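PDB 1CIW: galactose-binding lectin from Arachis hypogaea, which binds carbohydrates with specificity for D-galactose, as a calcium- and manganese-containing homotetrameric legume lectin. Local coordinates for residues Pro81-Ile86 / Ser209-Gly214. Numbering follows the deposited sequence.
Sequences PADGII and SGSLGG. With GAL (beta-D-galactopyranose), chain E; NDG (2-acetamido-2-deoxy-alpha-D-glucopyranose), chain B.
Asp83 and Ser209 join the lead-in to strand 84-91 and the end of strand 201-209, which runs on into a loop, through one backbone hydrogen bond: Asp83 N reaches Ser209 O at 2.9 Å, nearly straight (158° at the hydrogen) and in the carbonyl plane. The peptide before Asp83 is cis, the Ala-Asp cis bond characteristic of legume lectins, and it probably helps to set the carboxylate beside the sugar. With CG anti to its own carbonyl carbon (chi1 -75°), the Asp83 carboxylate lies close to Gly210, OD1 3.4 Å from its CA, and presents both oxygens to galactose. GAL O4 donates to OD1 at 2.7 Å and GAL O3 donates to OD2 at 2.6 Å, a two-point grip on vicinal hydroxyls that limits rotation of the carboxylate. Asn127, a calcium ligand, also bonds the galactose through ND2, consistent with a coupling of sugar recognition to the nearby calcium site.

From the segment 209-214, Ser211 approaches with OG placed between its backbone N and carbonyl carbon (chi1 61°). There OG accepts the N-H of Gly214 in an ST motif, while Ser211 N bonds Gly214 O, so the turn orients the hydroxyl, which donates to the ring oxygen GAL O5 at 3.0 Å. Gly214 brings its CA to 4.0 Å from Ala82 CB and to 3.6 Å from GAL C6. NDG, joined through its O4 to galactose C1, lies further along the turn: Gly213 N donates to NDG O3 at 2.7 Å, and Leu212 lays CD2 against the acetamido methyl C8. Asp83 accepts from the axial O4 of galactose, with Ala82 CB nearby, which is consistent with the site distinguishing the configuration at C4.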
loop_
_atom_site.group_PDB
_atom_site.type_symbol
_atom_site.label_atom_id
_atom_site.label_comp_id
_atom_site.label_asym_id
_atom_site.label_seq_id
_atom_site.Cartn_x
_atom_site.Cartn_y
_atom_site.Cartn_z
ATOM N N PRO A 81 -30.386 -18.156 -16.846
ATOM C CA PRO A 81 -29.235 -17.490 -16.246
ATOM C C PRO A 81 -28.038 -18.436 -16.396
ATOM O O PRO A 81 -27.921 -19.422 -15.666
ATOM C CB PRO A 81 -29.662 -17.354 -14.792
ATOM C CG PRO A 81 -31.141 -17.259 -14.873
ATOM C CD PRO A 81 -31.450 -18.349 -15.848
ATOM N N ALA A 82 -27.216 -18.179 -17.413
ATOM C CA ALA A 82 -26.041 -18.994 -17.697
ATOM C C ALA A 82 -25.000 -18.032 -18.302
ATOM O O ALA A 82 -25.384 -16.936 -18.728
ATOM C CB ALA A 82 -26.419 -20.107 -18.645
ATOM N N ASP A 83 -23.745 -18.427 -18.374
ATOM C CA ASP A 83 -23.241 -19.694 -17.836
ATOM C C ASP A 83 -22.330 -19.562 -16.622
ATOM O O ASP A 83 -21.960 -20.564 -15.997
ATOM C CB ASP A 83 -22.468 -20.421 -18.943
ATOM C CG ASP A 83 -23.365 -21.028 -19.975
ATOM O OD1 ASP A 83 -23.896 -20.292 -20.832
ATOM O OD2 ASP A 83 -23.541 -22.257 -19.919
ATOM N N GLY A 84 -21.926 -18.337 -16.293
ATOM C CA GLY A 84 -21.044 -18.177 -15.153
ATOM C C GLY A 84 -19.779 -17.377 -15.418
ATOM O O GLY A 84 -19.558 -16.927 -16.541
ATOM N N ILE A 85 -18.954 -17.205 -14.385
ATOM C CA ILE A 85 -17.711 -16.429 -14.447
ATOM C C ILE A 85 -16.536 -17.309 -14.021
ATOM O O ILE A 85 -16.723 -18.265 -13.277
ATOM C CB ILE A 85 -17.774 -15.233 -13.440
ATOM C CG1 ILE A 85 -18.828 -14.215 -13.859
ATOM C CG2 ILE A 85 -16.443 -14.533 -13.313
ATOM C CD1 ILE A 85 -18.917 -13.036 -12.893
ATOM N N ILE A 86 -15.331 -16.996 -14.483
ATOM C CA ILE A 86 -14.156 -17.758 -14.092
ATOM C C ILE A 86 -12.962 -16.814 -13.952
ATOM O O ILE A 86 -12.770 -15.912 -14.775
ATOM C CB ILE A 86 -13.836 -18.914 -15.093
ATOM C CG1 ILE A 86 -12.604 -19.702 -14.618
ATOM C CG2 ILE A 86 -13.602 -18.365 -16.495
ATOM C CD1 ILE A 86 -12.281 -20.968 -15.432
ATOM N N SER A 209 -19.370 -16.186 -20.236
ATOM C CA SER A 209 -19.982 -16.507 -21.514
ATOM C C SER A 209 -21.438 -16.890 -21.388
ATOM O O SER A 209 -21.949 -17.106 -20.286
ATOM C CB SER A 209 -19.228 -17.661 -22.161
ATOM O OG SER A 209 -19.195 -18.776 -21.277
ATOM N N GLY A 210 -22.086 -17.017 -22.544
ATOM C CA GLY A 210 -23.483 -17.396 -22.604
ATOM C C GLY A 210 -23.709 -18.212 -23.865
ATOM O O GLY A 210 -22.758 -18.473 -24.608
ATOM N N SER A 211 -24.939 -18.618 -24.120
ATOM C CA SER A 211 -25.224 -19.407 -25.308
ATOM C C SER A 211 -26.335 -18.719 -26.066
ATOM O O SER A 211 -26.419 -17.510 -26.088
ATOM C CB SER A 211 -25.612 -20.832 -24.917
ATOM O OG SER A 211 -26.780 -20.835 -24.116
ATOM N N LEU A 212 -27.200 -19.495 -26.728
ATOM C CA LEU A 212 -28.290 -18.903 -27.472
ATOM C C LEU A 212 -29.434 -18.655 -26.504
ATOM O O LEU A 212 -29.996 -17.571 -26.467
ATOM C CB LEU A 212 -28.735 -19.856 -28.588
ATOM C CG LEU A 212 -29.586 -19.337 -29.756
ATOM C CD1 LEU A 212 -29.723 -20.425 -30.806
ATOM C CD2 LEU A 212 -30.945 -18.882 -29.295
ATOM N N GLY A 213 -29.762 -19.674 -25.714
ATOM C CA GLY A 213 -30.849 -19.581 -24.756
ATOM C C GLY A 213 -30.428 -19.157 -23.366
ATOM O O GLY A 213 -31.248 -18.709 -22.574
ATOM N N GLY A 214 -29.159 -19.347 -23.044
ATOM C CA GLY A 214 -28.663 -18.956 -21.740
ATOM C C GLY A 214 -27.886 -17.658 -21.783
ATOM O O GLY A 214 -26.850 -17.577 -22.427
HETATM C C1 GAL E . -27.186 -24.432 -23.751
HETATM C C2 GAL E . -25.733 -24.307 -23.400
HETATM C C3 GAL E . -25.505 -24.263 -21.912
HETATM C C4 GAL E . -26.358 -23.115 -21.292
HETATM C C5 GAL E . -27.805 -23.432 -21.645
HETATM C C6 GAL E . -28.803 -22.500 -21.059
HETATM O O2 GAL E . -25.053 -25.435 -23.870
HETATM O O3 GAL E . -24.148 -24.133 -21.628
HETATM O O4 GAL E . -25.981 -21.818 -21.719
HETATM O O5 GAL E . -27.893 -23.403 -23.065
HETATM O O6 GAL E . -30.140 -22.933 -21.357
HETATM C C1 NDG B . -31.110 -25.371 -27.079
HETATM C C2 NDG B . -30.646 -23.751 -26.544
HETATM C C3 NDG B . -29.314 -23.481 -26.307
HETATM C C4 NDG B . -28.669 -24.616 -25.618
HETATM C C5 NDG B . -28.568 -25.914 -26.477
HETATM C C6 NDG B . -28.197 -27.169 -25.734
HETATM C C7 NDG B . -32.433 -22.520 -27.732
HETATM C C8 NDG B . -33.013 -21.441 -28.659
HETATM O O5 NDG B . -29.834 -26.331 -27.022
HETATM O O3 NDG B . -29.150 -22.255 -25.580
HETATM O O4 NDG B . -27.353 -24.369 -25.160
HETATM O O6 NDG B . -29.112 -27.296 -24.668
HETATM O O7 NDG B . -33.201 -23.483 -27.518
HETATM N N2 NDG B . -31.147 -22.667 -27.544
HETATM O O1 NDG B . -30.727 -24.814 -28.505
#